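Local atomic coordinates of NTD biosynthesis operon protein NtdA (Bacillus subtilis subsp. subtilis, PDB entry 4K2M), a protein that catalyses the pyridoxal phosphate-dependent transamination of 3-dehydro-glucose 6-phosphate, with glutamate as amino donor, to give kanosamine 6-phosphate. Residues L196-Q208 with L344-K356. Numbering follows the deposited sequence.
Sequences LPVHLYGKHSDMQ and LSEDHVWHLFPIK. With EDO (1,2-ethanediol), chain G; EDO (1,2-ethanediol), chain D.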
loop_
_atom_site.group_PDB
_atom_site.type_symbol
_atom_site.label_atom_id
_atom_site.label_comp_id
_atom_site.label_asym_id
_atom_site.label_seq_id
_atom_site.Cartn_x
_atom_site.Cartn_y
_atom_site.Cartn_z
ATOM N N LEU A 196 2.929 -3.595 23.634
ATOM C CA LEU A 196 3.173 -2.811 22.406
ATOM C C LEU A 196 3.526 -1.386 22.810
ATOM O O LEU A 196 2.684 -0.489 22.778
ATOM C CB LEU A 196 1.912 -2.830 21.527
ATOM C CG LEU A 196 2.001 -2.618 20.014
ATOM C CD1 LEU A 196 0.597 -2.549 19.411
ATOM C CD2 LEU A 196 2.799 -1.394 19.643
ATOM N N PRO A 197 4.782 -1.166 23.201
ATOM C CA PRO A 197 5.229 0.193 23.517
ATOM C C PRO A 197 5.339 1.017 22.248
ATOM O O PRO A 197 5.655 0.485 21.176
ATOM C CB PRO A 197 6.630 -0.020 24.115
ATOM C CG PRO A 197 7.096 -1.335 23.552
ATOM C CD PRO A 197 5.861 -2.168 23.348
ATOM N N VAL A 198 5.092 2.315 22.370
ATOM C CA VAL A 198 5.246 3.228 21.252
ATOM C C VAL A 198 6.339 4.242 21.561
ATOM O O VAL A 198 6.342 4.860 22.630
ATOM C CB VAL A 198 3.947 3.986 20.993
ATOM C CG1 VAL A 198 4.114 4.942 19.794
ATOM C CG2 VAL A 198 2.801 3.011 20.748
ATOM N N HIS A 199 7.268 4.427 20.634
ATOM C CA HIS A 199 8.315 5.418 20.865
ATOM C C HIS A 199 7.793 6.755 20.377
ATOM O O HIS A 199 8.163 7.247 19.313
ATOM C CB HIS A 199 9.622 5.007 20.187
ATOM C CG HIS A 199 10.063 3.636 20.599
ATOM N ND1 HIS A 199 9.919 3.181 21.885
ATOM C CD2 HIS A 199 10.583 2.612 19.880
ATOM C CE1 HIS A 199 10.338 1.924 21.954
ATOM N NE2 HIS A 199 10.739 1.556 20.755
ATOM N N LEU A 200 6.881 7.316 21.158
ATOM C CA LEU A 200 6.066 8.435 20.701
ATOM C C LEU A 200 6.873 9.708 20.566
ATOM O O LEU A 200 7.686 10.046 21.442
ATOM C CB LEU A 200 4.922 8.668 21.688
ATOM C CG LEU A 200 3.807 9.583 21.181
ATOM C CD1 LEU A 200 3.171 9.030 19.891
ATOM C CD2 LEU A 200 2.751 9.710 22.283
ATOM N N TYR A 201 6.631 10.397 19.449
ATOM C CA TYR A 201 7.293 11.648 19.083
ATOM C C TYR A 201 8.779 11.436 18.802
ATOM O O TYR A 201 9.504 12.401 18.552
ATOM C CB TYR A 201 7.102 12.728 20.160
ATOM C CG TYR A 201 5.666 12.901 20.620
ATOM C CD1 TYR A 201 4.604 12.766 19.738
ATOM C CD2 TYR A 201 5.389 13.221 21.933
ATOM C CE1 TYR A 201 3.285 12.929 20.166
ATOM C CE2 TYR A 201 4.084 13.382 22.370
ATOM C CZ TYR A 201 3.043 13.245 21.479
ATOM O OH TYR A 201 1.758 13.412 21.948
ATOM N N GLY A 202 9.229 10.179 18.829
ATOM C CA GLY A 202 10.639 9.864 18.605
ATOM C C GLY A 202 11.414 9.582 19.887
ATOM O O GLY A 202 12.620 9.329 19.856
ATOM N N LYS A 203 10.715 9.595 21.017
ATOM C CA LYS A 203 11.340 9.300 22.317
ATOM C C LYS A 203 11.320 7.791 22.560
ATOM O O LYS A 203 10.290 7.146 22.400
ATOM C CB LYS A 203 10.544 9.992 23.430
ATOM C CG LYS A 203 11.008 9.713 24.847
ATOM C CD LYS A 203 12.324 10.390 25.157
ATOM C CE LYS A 203 12.637 10.267 26.651
ATOM N NZ LYS A 203 13.947 10.905 26.963
ATOM N N HIS A 204 12.456 7.234 22.966
ATOM C CA HIS A 204 12.570 5.796 23.216
ATOM C C HIS A 204 11.873 5.432 24.530
ATOM O O HIS A 204 12.142 6.036 25.583
ATOM C CB HIS A 204 14.058 5.425 23.297
ATOM C CG HIS A 204 14.384 4.061 22.774
ATOM N ND1 HIS A 204 15.647 3.716 22.341
ATOM C CD2 HIS A 204 13.613 2.963 22.607
ATOM C CE1 HIS A 204 15.641 2.455 21.939
ATOM N NE2 HIS A 204 14.419 1.976 22.090
ATOM N N SER A 205 10.970 4.448 24.475
ATOM C CA SER A 205 10.334 3.918 25.676
ATOM C C SER A 205 11.383 3.242 26.550
ATOM O O SER A 205 12.483 2.948 26.080
ATOM C CB SER A 205 9.294 2.873 25.300
ATOM O OG SER A 205 8.241 3.437 24.557
ATOM N N ASP A 206 11.038 2.967 27.810
ATOM C CA ASP A 206 11.970 2.298 28.725
ATOM C C ASP A 206 11.991 0.805 28.437
ATOM O O ASP A 206 11.404 0.005 29.173
ATOM C CB ASP A 206 11.566 2.547 30.175
ATOM C CG ASP A 206 12.612 2.047 31.181
ATOM O OD1 ASP A 206 13.571 1.322 30.798
ATOM O OD2 ASP A 206 12.453 2.372 32.375
ATOM N N MET A 207 12.696 0.426 27.374
ATOM C CA MET A 207 12.573 -0.933 26.851
ATOM C C MET A 207 13.181 -2.010 27.746
ATOM O O MET A 207 12.659 -3.133 27.814
ATOM C CB MET A 207 13.142 -1.017 25.433
ATOM C CG MET A 207 12.319 -0.250 24.384
ATOM S SD MET A 207 10.652 -0.884 24.239
ATOM C CE MET A 207 10.971 -2.473 23.494
ATOM N N GLN A 208 14.257 -1.686 28.446
ATOM C CA GLN A 208 14.844 -2.687 29.351
ATOM C C GLN A 208 13.863 -3.099 30.453
ATOM O O GLN A 208 13.708 -4.289 30.763
ATOM C CB GLN A 208 16.171 -2.192 29.953
ATOM C CG GLN A 208 16.841 -3.241 30.845
ATOM C CD GLN A 208 18.219 -2.816 31.320
ATOM O OE1 GLN A 208 18.538 -1.626 31.361
ATOM N NE2 GLN A 208 19.046 -3.791 31.677
ATOM N N LEU A 344 16.915 17.131 26.932
ATOM C CA LEU A 344 17.819 16.900 25.819
ATOM C C LEU A 344 18.495 15.558 26.065
ATOM O O LEU A 344 19.573 15.488 26.665
ATOM C CB LEU A 344 18.862 18.023 25.738
ATOM C CG LEU A 344 19.799 17.981 24.532
ATOM C CD1 LEU A 344 19.106 18.335 23.213
ATOM C CD2 LEU A 344 21.057 18.846 24.741
ATOM N N SER A 345 17.848 14.480 25.641
ATOM C CA SER A 345 18.366 13.154 25.944
ATOM C C SER A 345 18.877 12.442 24.694
ATOM O O SER A 345 18.502 12.779 23.563
ATOM C CB SER A 345 17.290 12.314 26.603
ATOM O OG SER A 345 16.311 11.968 25.643
ATOM N N GLU A 346 19.716 11.436 24.914
ATOM C CA GLU A 346 20.332 10.706 23.816
ATOM C C GLU A 346 19.377 9.712 23.182
ATOM O O GLU A 346 19.680 9.153 22.131
ATOM C CB GLU A 346 21.562 9.956 24.326
ATOM C CG GLU A 346 22.648 10.887 24.822
ATOM C CD GLU A 346 23.796 10.148 25.483
ATOM O OE1 GLU A 346 24.954 10.592 25.320
ATOM O OE2 GLU A 346 23.532 9.130 26.161
ATOM N N ASP A 347 18.235 9.486 23.826
ATOM C CA ASP A 347 17.293 8.471 23.360
ATOM C C ASP A 347 16.056 9.107 22.733
ATOM O O ASP A 347 14.929 8.724 23.040
ATOM C CB ASP A 347 16.893 7.519 24.503
ATOM C CG ASP A 347 16.212 8.235 25.659
ATOM O OD1 ASP A 347 16.303 9.482 25.725
ATOM O OD2 ASP A 347 15.586 7.549 26.509
ATOM N N HIS A 348 16.275 10.069 21.843
ATOM C CA HIS A 348 15.177 10.792 21.195
ATOM C C HIS A 348 15.653 11.140 19.784
ATOM O O HIS A 348 16.813 11.521 19.601
ATOM C CB HIS A 348 14.906 12.098 21.970
ATOM C CG HIS A 348 13.494 12.606 21.872
ATOM N ND1 HIS A 348 12.812 12.721 20.681
ATOM C CD2 HIS A 348 12.657 13.064 22.837
ATOM C CE1 HIS A 348 11.602 13.208 20.918
ATOM N NE2 HIS A 348 11.486 13.428 22.213
ATOM N N VAL A 349 14.779 11.003 18.785
ATOM C CA VAL A 349 15.138 11.425 17.433
ATOM C C VAL A 349 14.308 12.612 16.940
ATOM O O VAL A 349 14.429 13.021 15.794
ATOM C CB VAL A 349 15.115 10.275 16.401
ATOM C CG1 VAL A 349 16.185 9.246 16.722
ATOM C CG2 VAL A 349 13.714 9.605 16.333
ATOM N N TRP A 350 13.468 13.151 17.816
ATOM C CA TRP A 350 12.848 14.449 17.580
ATOM C C TRP A 350 11.996 14.455 16.330
ATOM O O TRP A 350 12.105 15.338 15.480
ATOM C CB TRP A 350 13.918 15.553 17.535
ATOM C CG TRP A 350 14.770 15.524 18.775
ATOM C CD1 TRP A 350 16.079 15.124 18.866
ATOM C CD2 TRP A 350 14.357 15.871 20.102
ATOM N NE1 TRP A 350 16.502 15.199 20.186
ATOM C CE2 TRP A 350 15.461 15.657 20.957
ATOM C CE3 TRP A 350 13.155 16.341 20.653
ATOM C CZ2 TRP A 350 15.405 15.909 22.332
ATOM C CZ3 TRP A 350 13.096 16.582 22.024
ATOM C CH2 TRP A 350 14.218 16.369 22.847
ATOM N N HIS A 351 11.119 13.460 16.223
ATOM C CA HIS A 351 10.145 13.474 15.145
ATOM C C HIS A 351 9.136 14.614 15.353
ATOM O O HIS A 351 8.756 15.312 14.408
ATOM C CB HIS A 351 9.398 12.143 15.078
ATOM C CG HIS A 351 8.314 12.140 14.050
ATOM N ND1 HIS A 351 8.570 12.278 12.704
ATOM C CD2 HIS A 351 6.969 12.051 14.172
ATOM C CE1 HIS A 351 7.429 12.259 12.036
ATOM N NE2 HIS A 351 6.442 12.124 12.902
ATOM N N LEU A 352 8.688 14.770 16.600
ATOM C CA LEU A 352 7.833 15.878 17.014
ATOM C C LEU A 352 8.460 16.491 18.252
ATOM O O LEU A 352 9.202 15.812 18.962
ATOM C CB LEU A 352 6.399 15.387 17.289
ATOM C CG LEU A 352 5.629 15.013 16.006
ATOM C CD1 LEU A 352 4.583 13.893 16.230
ATOM C CD2 LEU A 352 4.965 16.243 15.380
ATOM N N PHE A 353 8.170 17.767 18.510
ATOM C CA PHE A 353 8.788 18.483 19.629
ATOM C C PHE A 353 7.702 18.964 20.576
ATOM O O PHE A 353 7.047 19.981 20.311
ATOM C CB PHE A 353 9.605 19.696 19.150
ATOM C CG PHE A 353 10.354 20.366 20.265
ATOM C CD1 PHE A 353 11.621 19.914 20.623
ATOM C CD2 PHE A 353 9.771 21.407 21.001
ATOM C CE1 PHE A 353 12.314 20.488 21.690
ATOM C CE2 PHE A 353 10.465 21.999 22.065
ATOM C CZ PHE A 353 11.737 21.525 22.412
ATOM N N PRO A 354 7.495 18.232 21.673
ATOM C CA PRO A 354 6.403 18.586 22.590
ATOM C C PRO A 354 6.860 19.418 23.768
ATOM O O PRO A 354 7.855 19.087 24.440
ATOM C CB PRO A 354 5.919 17.224 23.094
ATOM C CG PRO A 354 7.156 16.365 23.075
ATOM C CD PRO A 354 8.043 16.888 21.940
ATOM N N ILE A 355 6.142 20.509 24.018
ATOM C CA ILE A 355 6.279 21.205 25.292
ATOM C C ILE A 355 4.971 20.999 26.034
ATOM O O ILE A 355 4.003 20.499 25.463
ATOM C CB ILE A 355 6.567 22.703 25.124
ATOM C CG1 ILE A 355 5.367 23.425 24.518
ATOM C CG2 ILE A 355 7.820 22.936 24.251
ATOM C CD1 ILE A 355 5.561 24.944 24.422
ATOM N N LYS A 356 4.926 21.338 27.315
ATOM C CA LYS A 356 3.634 21.318 28.009
ATOM C C LYS A 356 3.331 22.714 28.524
ATOM O O LYS A 356 4.227 23.395 29.031
ATOM C CB LYS A 356 3.628 20.282 29.143
ATOM C CG LYS A 356 3.710 18.826 28.664
ATOM C CD LYS A 356 4.125 17.858 29.796
ATOM C CE LYS A 356 3.041 17.630 30.814
ATOM N NZ LYS A 356 3.519 16.722 31.931
HETATM C C1 EDO G . -1.088 13.795 23.830
HETATM O O1 EDO G . -2.114 12.809 23.878
HETATM C C2 EDO G . 0.084 13.378 24.707
HETATM O O2 EDO G . 0.747 12.270 24.095
HETATM C C1 EDO D . 7.707 18.250 27.824
HETATM O O1 EDO D . 7.981 17.451 26.674
HETATM C C2 EDO D . 7.528 17.315 29.024
HETATM O O2 EDO D . 8.742 16.588 29.224
HETATM O O HOH W 1 14.619 5.167 26.956
#
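Lys-203 sets its CB over one face of the His-348 imidazole, 3.9 Å from the ring centroid in a CH-pi contact. A bend at chi2 (71°) then turns the chain toward Asp-347, and NZ meets OD1 on the syn side of the carboxylate, a salt bridge of 3.0 Å. Trp-350 covers the opposite face with CE3 over its centre; the two covered faces and the Trp-350 N bond to ND1 together fix the ring's rotation. Backbone bonds flanking this pair, Val-349 N to Gly-202 O (2.9 Å) and His-204 N to Asp-347 O (2.9 Å), frame a single beta bridge. At Gly-202 a CB would jam against Tyr-201 O and clash with His-351 N. Tyr-201 O accepts a nearly straight bond from Leu-352 N (3.2 Å) and a weak one from His-351 N, while its ring packs CD1 against Leu-352 CD1 (3.7 Å) and CD2 against Pro-354 CG. Farther out, Tyr-380 O takes the Tyr-201 hydroxyl, cofactor-binding Gln-227 bonds Tyr-201 N, and Val-198 touches the external aldimine. The contact thus joins the large mixed sheet of the aspartate aminotransferase fold, through the loop between strand 192-195 and helix 207-217, to the small antiparallel pair 353-356/412-415, while Trp-350 leans on helix 312-329.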